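Long-range contacts in methanogen homoaconitase large subunit (Methanocaldococcus jannaschii, PDB 4KP2), which forms, with a small partner subunit, an iron-sulfur hydro-lyase that reversibly dehydrates (R)-homocitrate to cis-homoaconitate and hydrates it to homoisocitrate: residues 26-31 / 269-274; 41-46 / 170-175; 210-215 / 240-245. All coordinates share one frame; numbering follows the deposited sequence.

Interaction 1 (26-31 / 269-274); sequences EKILSK and ERITVN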
# COMPACT_ATOMS: atom_id res chain seq x y z
N GLU A 26 35.18 -11.42 -18.52
CA GLU A 26 35.97 -12.55 -19.01
C GLU A 26 36.64 -13.30 -17.86
O GLU A 26 36.75 -14.52 -17.90
CB GLU A 26 37.02 -12.08 -20.02
CG GLU A 26 36.45 -11.73 -21.38
CD GLU A 26 37.52 -11.26 -22.35
OE1 GLU A 26 38.66 -11.01 -21.90
OE2 GLU A 26 37.22 -11.14 -23.55
N LYS A 27 37.08 -12.56 -16.85
CA LYS A 27 37.72 -13.18 -15.69
C LYS A 27 36.72 -13.90 -14.80
O LYS A 27 37.03 -14.95 -14.24
CB LYS A 27 38.49 -12.14 -14.87
CG LYS A 27 39.81 -11.71 -15.49
CD LYS A 27 40.65 -10.94 -14.50
CE LYS A 27 42.04 -10.67 -15.05
NZ LYS A 27 42.92 -10.01 -14.05
N ILE A 28 35.52 -13.34 -14.68
CA ILE A 28 34.47 -13.95 -13.87
C ILE A 28 33.99 -15.26 -14.49
O ILE A 28 33.82 -16.26 -13.80
CB ILE A 28 33.27 -12.99 -13.69
CG1 ILE A 28 33.68 -11.77 -12.86
CG2 ILE A 28 32.11 -13.70 -13.02
CD1 ILE A 28 32.61 -10.71 -12.78
N LEU A 29 33.77 -15.24 -15.80
CA LEU A 29 33.25 -16.40 -16.51
C LEU A 29 34.29 -17.51 -16.64
O LEU A 29 33.95 -18.70 -16.62
CB LEU A 29 32.74 -16.00 -17.90
CG LEU A 29 31.55 -15.04 -17.92
CD1 LEU A 29 31.15 -14.72 -19.35
CD2 LEU A 29 30.38 -15.64 -17.16
N SER A 30 35.56 -17.13 -16.75
CA SER A 30 36.63 -18.11 -16.90
C SER A 30 36.83 -18.95 -15.64
O SER A 30 36.96 -20.17 -15.72
CB SER A 30 37.94 -17.42 -17.29
OG SER A 30 37.85 -16.86 -18.59
N LYS A 31 36.86 -18.28 -14.49
CA LYS A 31 36.99 -18.97 -13.21
C LYS A 31 35.78 -19.86 -12.96
O LYS A 31 35.90 -20.95 -12.40
CB LYS A 31 37.17 -17.97 -12.07
CG LYS A 31 36.98 -18.56 -10.69
CD LYS A 31 37.31 -17.55 -9.60
CE LYS A 31 38.81 -17.34 -9.48
NZ LYS A 31 39.51 -18.60 -9.11
N GLU A 269 39.34 -15.38 -3.38
CA GLU A 269 38.77 -15.57 -4.70
C GLU A 269 38.46 -14.22 -5.35
O GLU A 269 37.69 -14.14 -6.30
CB GLU A 269 37.49 -16.41 -4.62
CG GLU A 269 37.68 -17.75 -3.92
CD GLU A 269 38.59 -18.69 -4.69
OE1 GLU A 269 38.70 -18.54 -5.93
OE2 GLU A 269 39.19 -19.58 -4.06
N ARG A 270 39.08 -13.17 -4.81
CA ARG A 270 38.87 -11.82 -5.32
C ARG A 270 39.42 -11.67 -6.74
O ARG A 270 40.53 -12.11 -7.04
CB ARG A 270 39.53 -10.79 -4.40
CG ARG A 270 39.42 -9.35 -4.88
CD ARG A 270 40.00 -8.38 -3.87
NE ARG A 270 39.97 -7.00 -4.36
CZ ARG A 270 40.35 -5.94 -3.64
NH1 ARG A 270 40.79 -6.10 -2.40
NH2 ARG A 270 40.30 -4.73 -4.17
N ILE A 271 38.63 -11.04 -7.61
CA ILE A 271 39.03 -10.83 -8.99
C ILE A 271 39.28 -9.35 -9.29
O ILE A 271 38.38 -8.52 -9.16
CB ILE A 271 37.97 -11.37 -9.97
CG1 ILE A 271 37.82 -12.89 -9.79
CG2 ILE A 271 38.34 -11.04 -11.40
CD1 ILE A 271 36.85 -13.52 -10.76
N THR A 272 40.50 -9.04 -9.69
CA THR A 272 40.90 -7.66 -9.96
C THR A 272 41.27 -7.49 -11.43
O THR A 272 41.68 -8.45 -12.08
CB THR A 272 42.10 -7.25 -9.09
OG1 THR A 272 41.94 -7.80 -7.77
CG2 THR A 272 42.21 -5.74 -9.00
N VAL A 273 41.11 -6.28 -11.95
CA VAL A 273 41.43 -5.99 -13.34
C VAL A 273 42.51 -4.92 -13.46
O VAL A 273 42.41 -3.85 -12.86
CB VAL A 273 40.18 -5.51 -14.11
CG1 VAL A 273 40.56 -5.01 -15.50
CG2 VAL A 273 39.15 -6.63 -14.20
N ASN A 274 43.55 -5.22 -14.24
CA ASN A 274 44.62 -4.26 -14.49
C ASN A 274 44.36 -3.47 -15.77
O ASN A 274 43.92 -4.03 -16.78
CB ASN A 274 45.96 -5.00 -14.58
CG ASN A 274 47.16 -4.07 -14.42
OD1 ASN A 274 47.10 -2.89 -14.78
ND2 ASN A 274 48.25 -4.61 -13.90

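Interaction 2 (41-46 / 170-175); sequences DSIEVE and IKVPKT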
# COMPACT_ATOMS: atom_id res chain seq x y z
N ASP A 41 32.98 -16.06 -27.42
CA ASP A 41 32.92 -17.49 -27.13
C ASP A 41 31.61 -17.87 -26.46
O ASP A 41 31.21 -17.26 -25.46
CB ASP A 41 34.10 -17.90 -26.24
CG ASP A 41 35.44 -17.49 -26.81
OD1 ASP A 41 35.47 -16.56 -27.65
OD2 ASP A 41 36.46 -18.09 -26.43
N SER A 42 30.94 -18.88 -27.00
CA SER A 42 29.71 -19.39 -26.40
C SER A 42 30.04 -20.54 -25.45
O SER A 42 30.54 -21.58 -25.88
CB SER A 42 28.73 -19.86 -27.47
OG SER A 42 29.24 -20.97 -28.17
N ILE A 43 29.76 -20.34 -24.17
CA ILE A 43 30.12 -21.33 -23.15
C ILE A 43 28.91 -21.81 -22.35
O ILE A 43 27.86 -21.17 -22.35
CB ILE A 43 31.17 -20.78 -22.18
CG1 ILE A 43 30.62 -19.55 -21.45
CG2 ILE A 43 32.45 -20.44 -22.91
CD1 ILE A 43 31.60 -18.93 -20.48
N GLU A 44 29.07 -22.94 -21.68
CA GLU A 44 28.03 -23.48 -20.81
C GLU A 44 28.38 -23.16 -19.36
O GLU A 44 29.38 -23.65 -18.84
CB GLU A 44 27.90 -24.99 -21.00
CG GLU A 44 26.78 -25.62 -20.19
CD GLU A 44 26.74 -27.13 -20.33
OE1 GLU A 44 27.80 -27.73 -20.58
OE2 GLU A 44 25.64 -27.71 -20.20
N VAL A 45 27.55 -22.35 -18.72
CA VAL A 45 27.82 -21.89 -17.36
C VAL A 45 26.86 -22.49 -16.34
O VAL A 45 25.64 -22.44 -16.51
CB VAL A 45 27.74 -20.36 -17.26
CG1 VAL A 45 28.06 -19.90 -15.85
CG2 VAL A 45 28.69 -19.72 -18.26
N GLU A 46 27.41 -23.07 -15.28
CA GLU A 46 26.60 -23.55 -14.17
C GLU A 46 26.12 -22.36 -13.35
O GLU A 46 26.91 -21.51 -12.96
CB GLU A 46 27.39 -24.52 -13.29
CG GLU A 46 27.77 -25.81 -13.99
CD GLU A 46 28.43 -26.81 -13.06
OE1 GLU A 46 28.71 -26.44 -11.90
OE2 GLU A 46 28.66 -27.96 -13.48
N ILE A 170 25.29 -19.11 -22.78
CA ILE A 170 25.41 -17.71 -23.14
C ILE A 170 26.68 -17.45 -23.94
O ILE A 170 27.60 -18.27 -23.95
CB ILE A 170 25.44 -16.80 -21.89
CG1 ILE A 170 26.69 -17.10 -21.06
CG2 ILE A 170 24.18 -16.98 -21.06
CD1 ILE A 170 26.90 -16.15 -19.91
N LYS A 171 26.72 -16.30 -24.60
CA LYS A 171 27.91 -15.89 -25.33
C LYS A 171 28.63 -14.81 -24.53
O LYS A 171 28.01 -13.82 -24.13
CB LYS A 171 27.53 -15.35 -26.71
CG LYS A 171 28.71 -14.96 -27.57
CD LYS A 171 28.28 -14.38 -28.91
CE LYS A 171 27.65 -15.43 -29.83
NZ LYS A 171 26.19 -15.64 -29.59
N VAL A 172 29.92 -15.01 -24.29
CA VAL A 172 30.72 -14.05 -23.54
C VAL A 172 30.71 -12.69 -24.24
O VAL A 172 31.21 -12.56 -25.35
CB VAL A 172 32.17 -14.52 -23.37
CG1 VAL A 172 32.97 -13.49 -22.56
CG2 VAL A 172 32.21 -15.88 -22.69
N PRO A 173 30.12 -11.69 -23.58
CA PRO A 173 29.88 -10.37 -24.18
C PRO A 173 31.14 -9.51 -24.25
O PRO A 173 32.10 -9.76 -23.53
CB PRO A 173 28.88 -9.74 -23.21
CG PRO A 173 29.24 -10.32 -21.89
CD PRO A 173 29.67 -11.74 -22.17
N LYS A 174 31.11 -8.52 -25.13
CA LYS A 174 32.16 -7.51 -25.17
C LYS A 174 31.93 -6.54 -24.03
O LYS A 174 30.84 -6.49 -23.46
CB LYS A 174 32.14 -6.78 -26.51
CG LYS A 174 32.39 -7.68 -27.71
CD LYS A 174 32.26 -6.92 -29.02
CE LYS A 174 32.50 -7.83 -30.22
NZ LYS A 174 32.32 -7.10 -31.51
N THR A 175 32.96 -5.77 -23.67
CA THR A 175 32.86 -4.90 -22.52
C THR A 175 33.14 -3.43 -22.84
O THR A 175 34.25 -3.07 -23.22
CB THR A 175 33.82 -5.35 -21.40
OG1 THR A 175 33.42 -6.64 -20.92
CG2 THR A 175 33.79 -4.36 -20.24

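Interaction 3 (210-215 / 240-245); sequences IEYGGE and GVIEAD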
# COMPACT_ATOMS: atom_id res chain seq x y z
N ILE A 210 28.60 -3.78 -19.17
CA ILE A 210 29.06 -2.50 -18.65
C ILE A 210 30.02 -2.71 -17.49
O ILE A 210 29.70 -3.40 -16.52
CB ILE A 210 27.89 -1.63 -18.17
CG1 ILE A 210 26.74 -1.65 -19.18
CG2 ILE A 210 28.36 -0.21 -17.91
CD1 ILE A 210 27.03 -0.86 -20.44
N GLU A 211 31.20 -2.10 -17.58
CA GLU A 211 32.18 -2.19 -16.51
C GLU A 211 32.49 -0.81 -15.93
O GLU A 211 33.20 -0.02 -16.54
CB GLU A 211 33.47 -2.85 -17.01
CG GLU A 211 34.55 -2.97 -15.95
CD GLU A 211 35.75 -3.76 -16.44
OE1 GLU A 211 35.60 -4.54 -17.40
OE2 GLU A 211 36.85 -3.60 -15.85
N TYR A 212 31.95 -0.54 -14.74
CA TYR A 212 32.17 0.74 -14.08
C TYR A 212 33.48 0.73 -13.29
O TYR A 212 33.79 -0.24 -12.60
CB TYR A 212 31.01 1.08 -13.15
CG TYR A 212 29.67 1.22 -13.84
CD1 TYR A 212 29.33 2.39 -14.49
CD2 TYR A 212 28.75 0.18 -13.83
CE1 TYR A 212 28.11 2.53 -15.13
CE2 TYR A 212 27.53 0.30 -14.46
CZ TYR A 212 27.21 1.48 -15.10
OH TYR A 212 25.99 1.60 -15.73
N GLY A 213 34.23 1.82 -13.40
CA GLY A 213 35.47 1.97 -12.67
C GLY A 213 35.78 3.43 -12.41
O GLY A 213 34.99 4.31 -12.76
N GLY A 214 36.93 3.69 -11.80
CA GLY A 214 37.33 5.05 -11.52
C GLY A 214 37.25 5.39 -10.05
O GLY A 214 36.74 4.61 -9.25
N GLU A 215 37.75 6.57 -9.70
CA GLU A 215 37.81 7.01 -8.31
C GLU A 215 36.43 7.19 -7.69
O GLU A 215 36.25 6.99 -6.49
CB GLU A 215 38.62 8.31 -8.20
CG GLU A 215 38.11 9.43 -9.09
CD GLU A 215 39.09 10.59 -9.17
OE1 GLU A 215 38.72 11.64 -9.74
OE2 GLU A 215 40.22 10.45 -8.68
N GLY A 240 25.65 -5.05 -16.15
CA GLY A 240 26.56 -4.04 -15.64
C GLY A 240 27.29 -4.59 -14.43
O GLY A 240 26.67 -5.03 -13.47
N VAL A 241 28.62 -4.58 -14.49
CA VAL A 241 29.42 -5.18 -13.43
C VAL A 241 30.44 -4.20 -12.83
O VAL A 241 31.04 -3.40 -13.55
CB VAL A 241 30.12 -6.47 -13.92
CG1 VAL A 241 31.16 -6.16 -14.98
CG2 VAL A 241 30.74 -7.23 -12.75
N ILE A 242 30.61 -4.27 -11.52
CA ILE A 242 31.58 -3.44 -10.81
C ILE A 242 32.54 -4.31 -10.00
O ILE A 242 32.11 -5.23 -9.30
CB ILE A 242 30.88 -2.43 -9.87
CG1 ILE A 242 30.10 -1.40 -10.69
CG2 ILE A 242 31.88 -1.74 -8.97
CD1 ILE A 242 29.44 -0.33 -9.86
N GLU A 243 33.83 -4.01 -10.11
CA GLU A 243 34.86 -4.76 -9.41
C GLU A 243 34.66 -4.74 -7.90
O GLU A 243 34.40 -3.68 -7.32
CB GLU A 243 36.24 -4.21 -9.77
CG GLU A 243 37.41 -4.99 -9.19
CD GLU A 243 38.75 -4.45 -9.65
OE1 GLU A 243 39.07 -4.58 -10.85
OE2 GLU A 243 39.47 -3.88 -8.80
N ALA A 244 34.78 -5.90 -7.28
CA ALA A 244 34.56 -6.03 -5.84
C ALA A 244 35.76 -5.54 -5.04
O ALA A 244 36.91 -5.81 -5.39
CB ALA A 244 34.24 -7.48 -5.49
N ASP A 245 35.48 -4.83 -3.95
CA ASP A 245 36.54 -4.32 -3.09
C ASP A 245 36.14 -4.42 -1.63
O ASP A 245 35.17 -5.10 -1.29
CB ASP A 245 36.87 -2.87 -3.45
CG ASP A 245 35.71 -1.93 -3.18
OD1 ASP A 245 34.55 -2.39 -3.20
OD2 ASP A 245 35.96 -0.72 -2.96

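Interaction 1 (26-31 / 269-274)
Lys27 reaches from one turn of the helix across Ile271 to the backbone beyond it, and shows how a long side chain can join a helix to an irregular loop. At its base, CB lies 3.6 Å from Ile271 CG2. The first torsion (chi1 -76°) sets CG beside the backbone N, and from there the chain runs out extended, sliding past Ile271 in the opposite direction. CD still touches Ile271 CG2, at 3.9 Å, while also approaching the carbonyl of Thr272, as CE does. The tip then closes the contact: NZ donates to Thr272 O over 2.8 Å, nearly in line with the C=O bond (C=O...N angle 163°). Hydrocarbon and ammonium thus serve successive residues of the loop.

Ile271 answers with its other branch. Its CD1 lies against the helix, 3.9 Å from Ile28 CA, and the two isoleucine side chains cross at about a right angle. One turn along, Lys31, bent in its outer torsions, forms a salt bridge with Glu269, NZ to OE1 3.3 Å, whose hydrogen bond is weak. Leu24 of the same helix and Asn131 also touch Ile271.

The whole is plain helix-on-loop packing: helix 24-33 lies against the connection between helix 260-267 and strand 282-286, a junction within the alpha/beta fold of the aconitase family.

Interaction 2 (41-46 / 170-175)
Ile43 and Val172 meet obliquely beside a short antiparallel beta ladder, part of the pairing between strand 42-46 and the long broken strand 167-180 of a mixed sheet. The orientation of the side chains follows the alternation of such a ladder. Ile43 and Ile170, a hydrogen-bonded pair, project to one face; Ser42 and Lys171, the non-hydrogen-bonded pair with CA atoms 4.1 Å apart, project to the other.

On the isoleucine face, Ile43 places CG1 between its backbone N and carbonyl carbon (chi1 60°), which carries CD1 along to Val172 CG2 at 3.8 Å. Val172 presents this methyl while its other branch, CG1, lies anti to the backbone N. A looser apolar touch, Val45 CG2 to Ile170 CD1 at 4.3 Å, extends the same surface along the strand. Leu29 of helix 24-33 packs on both Ile43 and Val172, so this is the side of the sheet that the helix covers.

The backbone fixes the register. Ile43 N donates to Ile170 O over 3.0 Å, and the return bond from Ile170 N to Ile43 O is weak. Past the ladder, as the strand breaks before Pro173, Val172 N makes a nearly straight bond to Asp41 O (2.8 Å, 173° at the hydrogen), although the donor sits 29° out of the carbonyl plane; Val172 CG2 crowds the same oxygen at 3.3 Å.

Interaction 3 (210-215 / 240-245)
Ile210 and Val241 share the first of two backbone hydrogen bonds in this parallel pair of strands, which the helices 215-219 and 222-230 connect in a beta-alpha-beta crossover. Val241 N donates to Ile210 O at 2.6 Å, almost straight (175° at the hydrogen). Tyr212 N then donates to Val241 O at 3.2 Å, a more bent bond.

Weaker CA-H...O contacts share both acceptors: Gly240 CA lies 3.3 Å from Ile210 O, and Glu211 CA 3.4 Å from Val241 O.

Apolar contacts occupy the face carrying Ile210, Tyr212 and Ile242. Tyr212 CB meets Ile242 CG1 at 3.6 Å, the two side chains crossing at a slant. Within its own strand, Ile210 CG2 lies 3.4 Å above one face of the Tyr212 ring, displaced toward the rim. Val241 points to the opposite face of the sheet, where Leu24, Val25 and Ile28 of helix 24-33 cover it.

Two backbone bonds thus join these strands, while Glu211 and Gly213 also bond through the backbone to strand 167-180. The buried carboxylate of Glu211 finds partners outside the pair, a salt bridge with Arg177 and a hydrogen bond with Tyr280, and the arginine would probably stabilise its ionised form.

Helix 24-33 ties the three contacts together. Interactions 1 and 2, with centres about 14 Å apart, join through Leu29, whose CD1 lies 3.7 Å from Val172 CG2. Interactions 1 and 3, about 12 Å apart between centres, meet where Val273 N probably donates to Glu243 OE1 at 2.9 Å. Interactions 2 and 3 are more distant, about 19 Å between centres, yet strands 167-180 and 208-213 are neighbours in one sheet. Along the chain, interaction 1 closes a loop enclosing the other two. None lies at the predicted cluster ligands Cys323, Cys383 and Cys386.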